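PDB 5VEO: ectonucleotide pyrophosphatase/phosphodiesterase family member 5 from Mus musculus, which probably hydrolyses phosphodiester bonds in nucleotide substrates, as an ectoenzyme of the nucleotide pyrophosphatase/phosphodiesterase family whose active site binds zinc. Local coordinates for residues Glu175-Gly180 with Ser223-Thr228; His181-Gly184 with Leu189-Ser192; Thr228-Gln233 with His325-Ala330. The protein carries 1 engineered substitution. One frame throughout, in Å; residues are numbered along the deposited sequence.

Contact 1: Glu175-Gly180 with Ser223-Thr228; sequences EPDDTG and SDHGMT. With ZN (zinc ion), chain E; ZN (zinc ion), chain D; ZN (zinc ion), chain F; AMP (adenosine monophosphate), chain Q.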
ATOM      1  N   GLU A 175       3.453  11.100   3.619  1.00  7.32           N
ATOM      2  CA  GLU A 175       4.188  11.678   2.494  1.00  7.18           C
ATOM      3  C   GLU A 175       5.176  10.662   1.928  1.00  5.07           C
ATOM      4  O   GLU A 175       5.743   9.846   2.684  1.00  6.74           O
ATOM      5  CB  GLU A 175       4.927  12.944   2.923  1.00  8.50           C
ATOM      6  CG  GLU A 175       4.026  14.118   3.238  1.00  9.93           C
ATOM      7  CD  GLU A 175       3.421  14.806   2.007  1.00 10.76           C
ATOM      8  OE1 GLU A 175       3.305  14.187   0.928  1.00 10.97           O
ATOM      9  OE2 GLU A 175       3.036  15.987   2.151  1.00 15.12           O
ATOM     10  N   PRO A 176       5.438  10.745   0.604  1.00  6.25           N
ATOM     11  CA  PRO A 176       5.081  11.820  -0.326  1.00  6.08           C
ATOM     12  C   PRO A 176       3.740  11.666  -1.085  1.00  5.08           C
ATOM     13  O   PRO A 176       3.470  12.423  -2.012  1.00  6.48           O
ATOM     14  CB  PRO A 176       6.255  11.792  -1.305  1.00  7.98           C
ATOM     15  CG  PRO A 176       6.603  10.358  -1.388  1.00  7.98           C
ATOM     16  CD  PRO A 176       6.432   9.834   0.013  1.00  8.29           C
ATOM     17  N   ASP A 177       2.892  10.734  -0.643  1.00  5.92           N
ATOM     18  CA  ASP A 177       1.579  10.543  -1.267  1.00  6.01           C
ATOM     19  C   ASP A 177       0.744  11.823  -1.253  1.00  7.09           C
ATOM     20  O   ASP A 177       0.169  12.220  -2.278  1.00  7.60           O
ATOM     21  CB  ASP A 177       0.834   9.414  -0.558  1.00  6.18           C
ATOM     22  CG  ASP A 177      -0.520   9.135  -1.166  1.00  5.12           C
ATOM     23  OD1 ASP A 177      -0.574   8.468  -2.223  1.00  8.75           O
ATOM     24  OD2 ASP A 177      -1.551   9.553  -0.577  1.00 10.06           O
ATOM     25  N   ASP A 178       0.629  12.462  -0.086  1.00  6.69           N
ATOM     26  CA  ASP A 178      -0.273  13.606   0.057  1.00  9.20           C
ATOM     27  C   ASP A 178       0.089  14.717  -0.921  1.00  8.67           C
ATOM     28  O   ASP A 178      -0.764  15.226  -1.657  1.00  9.95           O
ATOM     29  CB  ASP A 178      -0.214  14.141   1.488  1.00 13.95           C
ATOM     30  CG  ASP A 178      -1.169  13.441   2.425  1.00 30.69           C
ATOM     31  OD1 ASP A 178      -2.010  12.652   1.951  1.00 36.59           O
ATOM     32  OD2 ASP A 178      -1.080  13.697   3.639  1.00 36.98           O
ATOM     33  N   THR A 179       1.350  15.136  -0.911  1.00  8.48           N
ATOM     34  CA  THR A 179       1.774  16.195  -1.818  1.00  9.17           C
ATOM     35  C   THR A 179       1.760  15.724  -3.271  1.00 10.94           C
ATOM     36  O   THR A 179       1.437  16.502  -4.178  1.00 10.15           O
ATOM     37  CB  THR A 179       3.154  16.699  -1.391  1.00 12.83           C
ATOM     38  OG1 THR A 179       3.041  17.348  -0.115  1.00 15.82           O
ATOM     39  CG2 THR A 179       3.716  17.682  -2.403  1.00 17.24           C
ATOM     40  N   GLY A 180       2.131  14.466  -3.521  1.00  8.88           N
ATOM     41  CA  GLY A 180       2.048  13.932  -4.875  1.00  7.83           C
ATOM     42  C   GLY A 180       0.663  14.081  -5.482  1.00  5.95           C
ATOM     43  O   GLY A 180       0.518  14.435  -6.656  1.00  7.57           O
ATOM     44  N   SER A 223       7.133   1.196   0.362  1.00  6.74           N
ATOM     45  CA  SER A 223       5.934   1.990   0.150  1.00  7.25           C
ATOM     46  C   SER A 223       4.866   1.085  -0.447  1.00  6.70           C
ATOM     47  O   SER A 223       5.104  -0.097  -0.742  1.00  7.40           O
ATOM     48  CB  SER A 223       6.242   3.186  -0.748  1.00  7.16           C
ATOM     49  OG  SER A 223       5.163   4.083  -0.837  1.00  6.61           O
ATOM     50  N   ASP A 224       3.677   1.650  -0.592  1.00  6.80           N
ATOM     51  CA  ASP A 224       2.538   0.929  -1.136  1.00  4.73           C
ATOM     52  C   ASP A 224       2.415   1.033  -2.654  1.00  5.66           C
ATOM     53  O   ASP A 224       1.863   0.125  -3.272  1.00  7.69           O
ATOM     54  CB  ASP A 224       1.237   1.395  -0.469  1.00  6.68           C
ATOM     55  CG  ASP A 224       1.037   2.910  -0.438  1.00  4.57           C
ATOM     56  OD1 ASP A 224       1.962   3.725  -0.702  1.00  5.05           O
ATOM     57  OD2 ASP A 224      -0.127   3.299  -0.117  1.00  5.56           O
ATOM     58  N   HIS A 225       2.900   2.114  -3.252  1.00  5.36           N
ATOM     59  CA  HIS A 225       2.726   2.378  -4.685  1.00  6.65           C
ATOM     60  C   HIS A 225       3.447   3.670  -5.035  1.00  5.55           C
ATOM     61  O   HIS A 225       3.970   4.374  -4.148  1.00  6.59           O
ATOM     62  CB  HIS A 225       1.238   2.532  -5.047  1.00  5.36           C
ATOM     63  CG  HIS A 225       0.588   3.599  -4.235  1.00  6.72           C
ATOM     64  ND1 HIS A 225       0.831   4.944  -4.437  1.00  6.13           N
ATOM     65  CD2 HIS A 225      -0.156   3.516  -3.105  1.00  6.39           C
ATOM     66  CE1 HIS A 225       0.252   5.639  -3.470  1.00  4.09           C
ATOM     67  NE2 HIS A 225      -0.363   4.795  -2.659  1.00  4.68           N
ATOM     68  N   GLY A 226       3.414   4.008  -6.315  1.00  5.67           N
ATOM     69  CA  GLY A 226       3.953   5.241  -6.836  1.00  5.35           C
ATOM     70  C   GLY A 226       2.878   6.274  -7.109  1.00  4.79           C
ATOM     71  O   GLY A 226       1.931   6.453  -6.327  1.00  6.59           O
ATOM     72  N   MET A 227       3.031   6.985  -8.222  1.00  4.92           N
ATOM     73  CA  MET A 227       2.152   8.107  -8.523  1.00  4.52           C
ATOM     74  C   MET A 227       2.335   8.480  -9.988  1.00  7.33           C
ATOM     75  O   MET A 227       3.443   8.383 -10.517  1.00  7.37           O
ATOM     76  CB  MET A 227       2.485   9.312  -7.622  1.00  5.77           C
ATOM     77  CG  MET A 227       1.495  10.475  -7.637  1.00  6.74           C
ATOM     78  SD  MET A 227      -0.065  10.145  -6.760  1.00  6.95           S
ATOM     79  CE  MET A 227       0.499  10.019  -5.078  1.00  6.67           C
ATOM     80  N   THR A 228       1.258   8.889 -10.641  1.00  5.78           N
ATOM     81  CA  THR A 228       1.344   9.334 -12.028  0.73  7.14           C
ATOM     82  C   THR A 228       0.607  10.659 -12.190  1.00  6.92           C
ATOM     83  O   THR A 228      -0.293  11.004 -11.416  1.00  6.55           O
ATOM     84  CB  THR A 228       0.840   8.267 -13.037  0.73 10.79           C
ATOM     85  OG1 THR A 228       1.342   8.553 -14.357  0.73 11.03           O
ATOM     86  CG2 THR A 228      -0.620   8.261 -13.171  0.73 12.71           C
TER
HETATM   87 ZN    ZN E 502      -0.653   5.151  -0.652  1.00  6.77          ZN
HETATM   88 ZN    ZN D 501      -2.678   8.296  -2.438  1.00  7.05          ZN
HETATM   89 ZN    ZN F 503      -3.308  12.108   4.136  0.54 34.53          ZN
HETATM   90  P   AMP Q 524      -3.814   6.167  -0.611  1.00  7.97           P
HETATM   91  O1P AMP Q 524      -4.549   5.011  -1.219  1.00  9.16           O
HETATM   92  O2P AMP Q 524      -4.089   7.474  -1.364  1.00  7.94           O
HETATM   93  O3P AMP Q 524      -2.313   5.923  -0.480  1.00  8.37           O
HETATM   94  O5' AMP Q 524      -4.349   6.381   0.883  1.00 10.53           O
HETATM   95  C5' AMP Q 524      -3.497   7.027   1.840  1.00 11.55           C
HETATM   96  C4' AMP Q 524      -4.238   7.893   2.822  1.00 10.46           C
HETATM   97  O4' AMP Q 524      -4.882   7.050   3.768  1.00 15.30           O
HETATM   98  C3' AMP Q 524      -3.317   8.796   3.645  1.00 12.73           C
HETATM   99  O3' AMP Q 524      -3.440  10.138   3.230  1.00 20.69           O
HETATM  100  C2' AMP Q 524      -3.804   8.643   5.090  1.00 14.89           C
HETATM  101  O2' AMP Q 524      -4.076   9.847   5.755  1.00 22.33           O
HETATM  102  C1' AMP Q 524      -5.048   7.789   4.951  1.00 16.30           C
HETATM  103  N9  AMP Q 524      -5.228   6.864   6.048  1.00 15.95           N
HETATM  104  C8  AMP Q 524      -4.435   5.836   6.396  1.00 16.93           C
HETATM  105  N7  AMP Q 524      -4.962   5.195   7.468  1.00 15.49           N
HETATM  106  C5  AMP Q 524      -6.114   5.847   7.777  1.00 15.19           C
HETATM  107  C6  AMP Q 524      -7.184   5.709   8.785  1.00 16.24           C
HETATM  108  N6  AMP Q 524      -7.119   4.723   9.698  1.00 17.62           N
HETATM  109  N1  AMP Q 524      -8.206   6.582   8.764  1.00 17.15           N
HETATM  110  C2  AMP Q 524      -8.300   7.574   7.862  1.00 21.77           C
HETATM  111  N3  AMP Q 524      -7.377   7.768   6.905  1.00 19.39           N
HETATM  112  C4  AMP Q 524      -6.281   6.945   6.844  1.00 15.36           C
HETATM  113  O   HOH W   1      -5.587  12.533   3.694  1.00 53.93           O
HETATM  114  O   HOH W   2      -4.950  13.683   5.114  1.00 36.29           O
HETATM  115  O   HOH W   3      -2.891  14.373   4.720  1.00 52.83           O
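The carboxylate of Asp177 meets the imidazole of His225 end to edge: OD1 lies in the ring plane, 3.2 Å from CE1 of His225. The two side chains cross at about a right angle and their flat groups are turned 72° apart. Each is held there by its own metal. Asp177 grips one zinc ion unevenly, with OD1 at 2.1 Å from it and OD2 farther off, while NE2 of His225 and OD2 of Asp224 bind a second. The phosphate of AMP bridges the pair, O2P on the first ion and O3P on the second. This is the two-metal site of the alkaline phosphatase superfamily, completed by His181 and His325 round the first zinc and Asp22 round the second. The ring of His225 is kept from rotating on its far side, where ND1 donates to the carbonyl of Gly226, 2.7 Å from ND1 to O and almost in the ring plane; that bond also leaves NE2 as the metal ligand.

Met227 also packs across the contact, its CB directed toward the helix. Its chain bends twice (chi2 74°, chi3 67°), which brings CE to 3.4 Å from Asp177 OD1 and 4.1 Å from Gly180 C. Gly180 has no side chain, so the methyl can come close to the helix backbone. Asp178, on another side of that helix, binds a third zinc ion through a long bond, 2.6 Å from OD1, together with Glu145 and O3' of AMP.

Helix 177-183 starts after a cis peptide bond, with Pro176 as N-cap, and both carboxylate oxygens of Glu175 receive bonds from Thr179. Helix 190-210 packs against Glu175, Pro176 and Thr179, helix 58-67 touches Asp224, and residues 223-228 run from strand 218-222 into strand 228-229.

Contact 2: His181-Gly184 with Leu189-Ser192; sequences HDVG and LMGS. With ZN (zinc ion), chain D.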
ATOM      1  N   HIS A 181      -0.377  13.817  -4.690  1.00  5.76           N
ATOM      2  CA  HIS A 181      -1.740  14.037  -5.166  1.00  4.98           C
ATOM      3  C   HIS A 181      -1.977  15.501  -5.506  1.00  6.81           C
ATOM      4  O   HIS A 181      -2.608  15.820  -6.516  1.00  8.96           O
ATOM      5  CB  HIS A 181      -2.758  13.607  -4.119  1.00  6.99           C
ATOM      6  CG  HIS A 181      -2.958  12.128  -3.998  1.00  5.19           C
ATOM      7  ND1 HIS A 181      -3.470  11.355  -5.016  1.00  6.67           N
ATOM      8  CD2 HIS A 181      -2.745  11.286  -2.957  1.00  5.05           C
ATOM      9  CE1 HIS A 181      -3.558  10.101  -4.612  1.00  5.79           C
ATOM     10  NE2 HIS A 181      -3.139  10.033  -3.362  1.00  5.44           N
ATOM     11  N   ASP A 182      -1.532  16.398  -4.627  1.00  6.82           N
ATOM     12  CA  ASP A 182      -1.867  17.813  -4.742  1.00  8.97           C
ATOM     13  C   ASP A 182      -1.204  18.458  -5.951  1.00  9.87           C
ATOM     14  O   ASP A 182      -1.828  19.255  -6.661  1.00 11.90           O
ATOM     15  CB  ASP A 182      -1.443  18.550  -3.473  1.00 11.81           C
ATOM     16  CG  ASP A 182      -2.331  18.244  -2.287  1.00 24.44           C
ATOM     17  OD1 ASP A 182      -3.444  17.708  -2.491  1.00 24.62           O
ATOM     18  OD2 ASP A 182      -1.919  18.549  -1.145  1.00 30.93           O
ATOM     19  N   VAL A 183       0.082  18.190  -6.159  1.00  9.01           N
ATOM     20  CA  VAL A 183       0.834  18.892  -7.192  1.00 10.75           C
ATOM     21  C   VAL A 183       1.135  18.035  -8.410  1.00 11.04           C
ATOM     22  O   VAL A 183       1.431  18.598  -9.478  1.00 12.10           O
ATOM     23  CB  VAL A 183       2.135  19.501  -6.628  1.00 12.78           C
ATOM     24  CG1 VAL A 183       1.812  20.418  -5.464  1.00 15.40           C
ATOM     25  CG2 VAL A 183       3.153  18.426  -6.251  1.00 12.30           C
ATOM     26  N   GLY A 184       1.043  16.713  -8.303  1.00  9.51           N
ATOM     27  CA  GLY A 184       1.432  15.827  -9.369  1.00  9.32           C
ATOM     28  C   GLY A 184       2.908  15.477  -9.297  1.00  9.52           C
ATOM     29  O   GLY A 184       3.744  16.306  -8.913  1.00  8.91           O
ATOM     30  N   LEU A 189       7.593  21.103  -7.510  1.00 15.88           N
ATOM     31  CA  LEU A 189       7.359  21.128  -6.070  1.00 16.37           C
ATOM     32  C   LEU A 189       7.596  19.776  -5.401  1.00 14.41           C
ATOM     33  O   LEU A 189       7.713  19.730  -4.175  1.00 19.56           O
ATOM     34  CB  LEU A 189       5.938  21.611  -5.782  1.00 17.34           C
ATOM     35  CG  LEU A 189       5.560  22.992  -6.321  1.00 21.44           C
ATOM     36  CD1 LEU A 189       4.107  23.296  -6.071  1.00 24.32           C
ATOM     37  CD2 LEU A 189       6.374  24.028  -5.640  1.00 28.30           C
ATOM     38  N   MET A 190       7.686  18.681  -6.161  1.00 13.17           N
ATOM     39  CA  MET A 190       7.909  17.371  -5.546  1.00 12.68           C
ATOM     40  C   MET A 190       9.272  17.273  -4.896  1.00 12.83           C
ATOM     41  O   MET A 190       9.445  16.505  -3.945  1.00 15.51           O
ATOM     42  CB  MET A 190       7.810  16.254  -6.577  1.00 16.50           C
ATOM     43  CG  MET A 190       6.468  15.842  -6.934  1.00 16.78           C
ATOM     44  SD  MET A 190       5.361  15.385  -5.601  1.00 13.68           S
ATOM     45  CE  MET A 190       6.035  13.920  -4.824  1.00 13.76           C
ATOM     46  N   GLY A 191      10.268  17.969  -5.447  1.00 14.19           N
ATOM     47  CA  GLY A 191      11.600  17.886  -4.883  1.00 15.64           C
ATOM     48  C   GLY A 191      11.606  18.191  -3.400  1.00 12.32           C
ATOM     49  O   GLY A 191      12.298  17.527  -2.620  1.00 15.32           O
ATOM     50  N   SER A 192      10.825  19.196  -2.993  1.00 14.80           N
ATOM     51  CA  SER A 192      10.776  19.620  -1.597  1.00 13.86           C
ATOM     52  C   SER A 192      10.295  18.500  -0.678  1.00 11.56           C
ATOM     53  O   SER A 192      10.851  18.290   0.412  1.00 13.42           O
ATOM     54  CB  SER A 192       9.868  20.845  -1.467  1.00 23.21           C
ATOM     55  OG  SER A 192      10.293  21.876  -2.345  1.00 28.76           O
TER
HETATM   56 ZN    ZN D 501      -2.678   8.296  -2.438  1.00  7.05          ZN
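Val183 and Leu189 touch where helix 177-183 ends and the chain turns into helix 190-210, a helix-loop-helix connection in the alpha/beta domain of the alkaline phosphatase superfamily.

The apolar packing is carried by the two branches of Val183, each with its own partner. CG1 meets CD1 of Leu189 at 3.7 Å, methyl against methyl, with the side chains crossing at about a right angle. CG2 faces the sulfur of Met190 instead, 3.8 Å from CG2 to SD, and here the side chains cross obliquely. A beta-branched residue suits the place because its two methyls diverge directly from CB, so a single short side chain can serve two neighbours. Leu189 lies at the exposed margin and reaches across with an extended second torsion (chi2 175°), whereas the longer, flexible Met190 bends at chi2, which together with chi1 sets its sulfur against the valine; a further bend at chi3 then turns CE. Met190 is buried, and Tyr28 and Pro176 also touch it.

At the backbone, Gly184 is the first residue to leave the helix, at positive phi (88°), a conformation that glycine adopts most readily. Its carbonyl oxygen lies 3.4 Å from CG of Met190, a van der Waals approach to a methylene.

Metal binding belongs to the other side of this helix. The CB of His181 is directed away from the second helix, and the ring carries its ligand atom to the zinc ion that is also bound by Asp177 and His325. The second ring nitrogen, ND1, is hydrogen-bonded to the carbonyl of Gly323, which presumably steadies the ring. With ND1 used in this bond, the other nitrogen is left to the metal, His181 NE2 lying 2.0 Å from the zinc ion.

Contact 3: Thr228-Gln233 with His325-Ala330; sequences TQCSKQ and HGYDNA. With ZN (zinc ion), chain D; AMP (adenosine monophosphate), chain Q.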
ATOM      1  N   THR A 228       1.258   8.889 -10.641  1.00  5.78           N
ATOM      2  CA  THR A 228       1.344   9.334 -12.028  0.73  7.14           C
ATOM      3  C   THR A 228       0.607  10.659 -12.190  1.00  6.92           C
ATOM      4  O   THR A 228      -0.293  11.004 -11.416  1.00  6.55           O
ATOM      5  CB  THR A 228       0.840   8.267 -13.037  0.73 10.79           C
ATOM      6  OG1 THR A 228       1.342   8.553 -14.357  0.73 11.03           O
ATOM      7  CG2 THR A 228      -0.620   8.261 -13.171  0.73 12.71           C
ATOM      8  N   GLN A 229       1.039  11.407 -13.198  1.00  6.64           N
ATOM      9  CA  GLN A 229       0.505  12.736 -13.468  1.00  6.47           C
ATOM     10  C   GLN A 229      -0.843  12.650 -14.167  1.00  7.06           C
ATOM     11  O   GLN A 229      -0.990  11.980 -15.204  1.00  8.17           O
ATOM     12  CB  GLN A 229       1.487  13.534 -14.326  1.00  7.80           C
ATOM     13  CG  GLN A 229       1.153  15.003 -14.444  1.00 10.92           C
ATOM     14  CD  GLN A 229       1.580  15.823 -13.227  1.00 11.24           C
ATOM     15  OE1 GLN A 229       2.399  15.393 -12.425  1.00 10.56           O
ATOM     16  NE2 GLN A 229       1.031  17.015 -13.098  1.00 15.31           N
ATOM     17  N   CYS A 230      -1.793  13.405 -13.645  1.00  6.82           N
ATOM     18  CA  CYS A 230      -3.119  13.549 -14.219  1.00  6.16           C
ATOM     19  C   CYS A 230      -3.302  14.951 -14.789  1.00  7.68           C
ATOM     20  O   CYS A 230      -2.483  15.847 -14.577  1.00 10.26           O
ATOM     21  CB  CYS A 230      -4.182  13.245 -13.173  1.00  9.37           C
ATOM     22  SG  CYS A 230      -4.110  11.488 -12.659  1.00 10.51           S
ATOM     23  N   SER A 231      -4.401  15.126 -15.516  1.00  8.73           N
ATOM     24  CA  SER A 231      -4.651  16.358 -16.256  1.00 10.36           C
ATOM     25  C   SER A 231      -6.143  16.545 -16.476  1.00 11.44           C
ATOM     26  O   SER A 231      -6.845  15.584 -16.794  1.00 11.21           O
ATOM     27  CB  SER A 231      -3.977  16.337 -17.621  1.00 12.17           C
ATOM     28  OG  SER A 231      -4.332  17.504 -18.370  1.00 13.95           O
ATOM     29  N   LYS A 232      -6.592  17.803 -16.418  1.00 13.18           N
ATOM     30  CA  LYS A 232      -7.971  18.104 -16.779  1.00 15.81           C
ATOM     31  C   LYS A 232      -8.249  17.847 -18.255  1.00 14.38           C
ATOM     32  O   LYS A 232      -9.418  17.740 -18.638  1.00 18.81           O
ATOM     33  CB  LYS A 232      -8.300  19.541 -16.378  1.00 19.79           C
ATOM     34  CG  LYS A 232      -8.408  19.648 -14.863  1.00 28.33           C
ATOM     35  CD  LYS A 232      -8.791  21.014 -14.351  1.00 38.20           C
ATOM     36  CE  LYS A 232      -9.311  20.904 -12.921  1.00 48.66           C
ATOM     37  NZ  LYS A 232      -9.545  22.231 -12.284  1.00 54.08           N
ATOM     38  N   GLN A 233      -7.211  17.687 -19.075  1.00 15.87           N
ATOM     39  CA  GLN A 233      -7.356  17.260 -20.464  1.00 16.69           C
ATOM     40  C   GLN A 233      -7.476  15.750 -20.618  1.00 14.38           C
ATOM     41  O   GLN A 233      -7.671  15.280 -21.745  1.00 16.46           O
ATOM     42  CB  GLN A 233      -6.159  17.741 -21.287  1.00 20.53           C
ATOM     43  CG  GLN A 233      -5.974  19.235 -21.244  1.00 32.14           C
ATOM     44  CD  GLN A 233      -7.154  19.944 -21.851  1.00 41.16           C
ATOM     45  OE1 GLN A 233      -7.462  19.762 -23.032  1.00 49.96           O
ATOM     46  NE2 GLN A 233      -7.852  20.729 -21.041  1.00 46.92           N
ATOM     47  N   HIS A 325      -2.937   7.356  -8.289  1.00  6.16           N
ATOM     48  CA  HIS A 325      -2.460   5.987  -8.362  1.00  5.38           C
ATOM     49  C   HIS A 325      -3.682   5.088  -8.215  1.00  4.67           C
ATOM     50  O   HIS A 325      -4.797   5.562  -7.990  1.00  6.55           O
ATOM     51  CB  HIS A 325      -1.407   5.736  -7.273  1.00  5.68           C
ATOM     52  CG  HIS A 325      -1.904   6.066  -5.904  1.00  4.35           C
ATOM     53  ND1 HIS A 325      -2.559   5.148  -5.116  1.00  5.94           N
ATOM     54  CD2 HIS A 325      -1.951   7.242  -5.231  1.00  6.17           C
ATOM     55  CE1 HIS A 325      -2.933   5.729  -3.985  1.00  6.56           C
ATOM     56  NE2 HIS A 325      -2.593   7.004  -4.042  1.00  4.86           N
ATOM     57  N   GLY A 326      -3.462   3.788  -8.315  1.00  5.40           N
ATOM     58  CA  GLY A 326      -4.538   2.821  -8.408  1.00  6.85           C
ATOM     59  C   GLY A 326      -4.552   2.068  -9.713  1.00  5.57           C
ATOM     60  O   GLY A 326      -5.204   1.016  -9.804  1.00 10.36           O
ATOM     61  N   TYR A 327      -3.804   2.560 -10.699  1.00  6.39           N
ATOM     62  CA  TYR A 327      -3.699   1.983 -12.027  1.00  7.10           C
ATOM     63  C   TYR A 327      -3.037   0.599 -12.009  1.00  7.63           C
ATOM     64  O   TYR A 327      -2.456   0.150 -11.017  1.00  7.91           O
ATOM     65  CB  TYR A 327      -2.889   2.917 -12.925  1.00  7.58           C
ATOM     66  CG  TYR A 327      -3.441   4.324 -12.988  1.00  7.01           C
ATOM     67  CD1 TYR A 327      -4.459   4.647 -13.872  1.00  8.34           C
ATOM     68  CD2 TYR A 327      -2.970   5.317 -12.151  1.00  7.35           C
ATOM     69  CE1 TYR A 327      -4.978   5.932 -13.931  1.00  7.56           C
ATOM     70  CE2 TYR A 327      -3.484   6.598 -12.199  1.00  7.74           C
ATOM     71  CZ  TYR A 327      -4.484   6.904 -13.086  1.00  7.71           C
ATOM     72  OH  TYR A 327      -4.996   8.177 -13.122  1.00 10.48           O
ATOM     73  N   ASP A 328      -3.146  -0.071 -13.160  1.00  7.11           N
ATOM     74  CA  ASP A 328      -2.471  -1.328 -13.462  1.00  7.34           C
ATOM     75  C   ASP A 328      -1.125  -1.448 -12.743  1.00  5.03           C
ATOM     76  O   ASP A 328      -0.245  -0.584 -12.904  1.00  6.81           O
ATOM     77  CB  ASP A 328      -2.287  -1.395 -14.980  1.00  9.18           C
ATOM     78  CG  ASP A 328      -1.854  -2.748 -15.491  1.00 10.44           C
ATOM     79  OD1 ASP A 328      -1.372  -3.593 -14.728  1.00 10.83           O
ATOM     80  OD2 ASP A 328      -1.988  -2.935 -16.716  1.00 15.18           O
ATOM     81  N   ASN A 329      -0.938  -2.535 -11.972  1.00  7.16           N
ATOM     82  CA  ASN A 329       0.304  -2.722 -11.230  1.00  8.20           C
ATOM     83  C   ASN A 329       1.481  -3.116 -12.115  1.00  5.84           C
ATOM     84  O   ASN A 329       2.602  -3.217 -11.608  1.00  9.46           O
ATOM     85  CB  ASN A 329       0.128  -3.759 -10.116  1.00  8.97           C
ATOM     86  CG  ASN A 329      -0.180  -5.144 -10.636  1.00  9.71           C
ATOM     87  OD1 ASN A 329      -0.819  -5.320 -11.683  1.00 11.14           O
ATOM     88  ND2 ASN A 329       0.268  -6.146  -9.897  1.00 10.10           N
ATOM     89  N   ALA A 330       1.265  -3.370 -13.407  1.00  7.99           N
ATOM     90  CA  ALA A 330       2.395  -3.576 -14.302  1.00  9.70           C
ATOM     91  C   ALA A 330       3.102  -2.273 -14.647  1.00  8.58           C
ATOM     92  O   ALA A 330       4.217  -2.302 -15.170  1.00 11.14           O
ATOM     93  CB  ALA A 330       1.926  -4.255 -15.586  1.00 15.21           C
TER
HETATM   94 ZN    ZN D 501      -2.678   8.296  -2.438  1.00  7.05          ZN
HETATM   95  P   AMP Q 524      -3.814   6.167  -0.611  1.00  7.97           P
HETATM   96  O1P AMP Q 524      -4.549   5.011  -1.219  1.00  9.16           O
HETATM   97  O2P AMP Q 524      -4.089   7.474  -1.364  1.00  7.94           O
HETATM   98  O3P AMP Q 524      -2.313   5.923  -0.480  1.00  8.37           O
HETATM   99  O5' AMP Q 524      -4.349   6.381   0.883  1.00 10.53           O
HETATM  100  C5' AMP Q 524      -3.497   7.027   1.840  1.00 11.55           C
HETATM  101  C4' AMP Q 524      -4.238   7.893   2.822  1.00 10.46           C
HETATM  102  O4' AMP Q 524      -4.882   7.050   3.768  1.00 15.30           O
HETATM  103  C3' AMP Q 524      -3.317   8.796   3.645  1.00 12.73           C
HETATM  104  O3' AMP Q 524      -3.440  10.138   3.230  1.00 20.69           O
HETATM  105  C2' AMP Q 524      -3.804   8.643   5.090  1.00 14.89           C
HETATM  106  O2' AMP Q 524      -4.076   9.847   5.755  1.00 22.33           O
HETATM  107  C1' AMP Q 524      -5.048   7.789   4.951  1.00 16.30           C
HETATM  108  N9  AMP Q 524      -5.228   6.864   6.048  1.00 15.95           N
HETATM  109  C8  AMP Q 524      -4.435   5.836   6.396  1.00 16.93           C
HETATM  110  N7  AMP Q 524      -4.962   5.195   7.468  1.00 15.49           N
HETATM  111  C5  AMP Q 524      -6.114   5.847   7.777  1.00 15.19           C
HETATM  112  C6  AMP Q 524      -7.184   5.709   8.785  1.00 16.24           C
HETATM  113  N6  AMP Q 524      -7.119   4.723   9.698  1.00 17.62           N
HETATM  114  N1  AMP Q 524      -8.206   6.582   8.764  1.00 17.15           N
HETATM  115  C2  AMP Q 524      -8.300   7.574   7.862  1.00 21.77           C
HETATM  116  N3  AMP Q 524      -7.377   7.768   6.905  1.00 19.39           N
HETATM  117  C4  AMP Q 524      -6.281   6.945   6.844  1.00 15.36           C
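Tyr327 reaches toward Thr228 and Cys230 with the far half of its ring. Its CG stands anti to the carbonyl carbon (chi1 -55°) and the ring is turned nearly upright on that bond (chi2 -84°), which carries CE2 to 3.5 Å from CG2 of Thr228. The methyl meets the ring obliquely and the side chains cross at about a right angle. Thr228 was modelled in two conformers; the contact is described for one, and its detail is to that extent doubtful. In it OG1 points anti to the backbone N (chi1 -161°), which directs the hydroxyl to Glu333 and sets the methyl against the tyrosine. Threonine suits such a spot because one CB carries both a polar and an apolar branch.

At the outer end of the ring, OH of Tyr327 lies 3.5 Å from SG of Cys230, a packing contact; the hydroxyl is satisfied by hydrogen bonding to the carbonyl of Trp310. Tyrosine can therefore be buried here with ring carbon CE2 against the threonine methyl and its hydroxyl paired with Trp310.

Residues 228-229 form one strand of a small antiparallel pair, and 325-330 follows directly on the other, 323-324. Within the sheet Thr228 bonds to Asn324 through the backbone, and the pairing continues just past it between Cys230 and Leu322. Immediately after the second strand comes His325. Its NE2 binds zinc at 2.1 Å and lies 3.1 Å from O2P of AMP, a ligand of the same ion, while ND1 is held by the carbonyl of Thr56. Gly326, at positive phi, lets the chain turn sharply between the histidine and the tyrosine.

Overall arrangement
The three contacts lie within the phosphodiesterase family region of the chain, grouped round the metal site. Contact 2 is nested in the loop that contact 1 closes, and both use helix 177-183, their centres about 9 Å apart. Contact 3 opens with Thr228, the last residue of contact 1, and lies about 12 Å from contact 1 and about 15 Å from contact 2, centre to centre. All meet at one zinc ion, which takes a ligand from each: Asp177, His181 and His325. Met190 also packs its sulfur on Gly180, tying the second helix to the first. Segments far apart in sequence thus converge on the metal and the AMP phosphate.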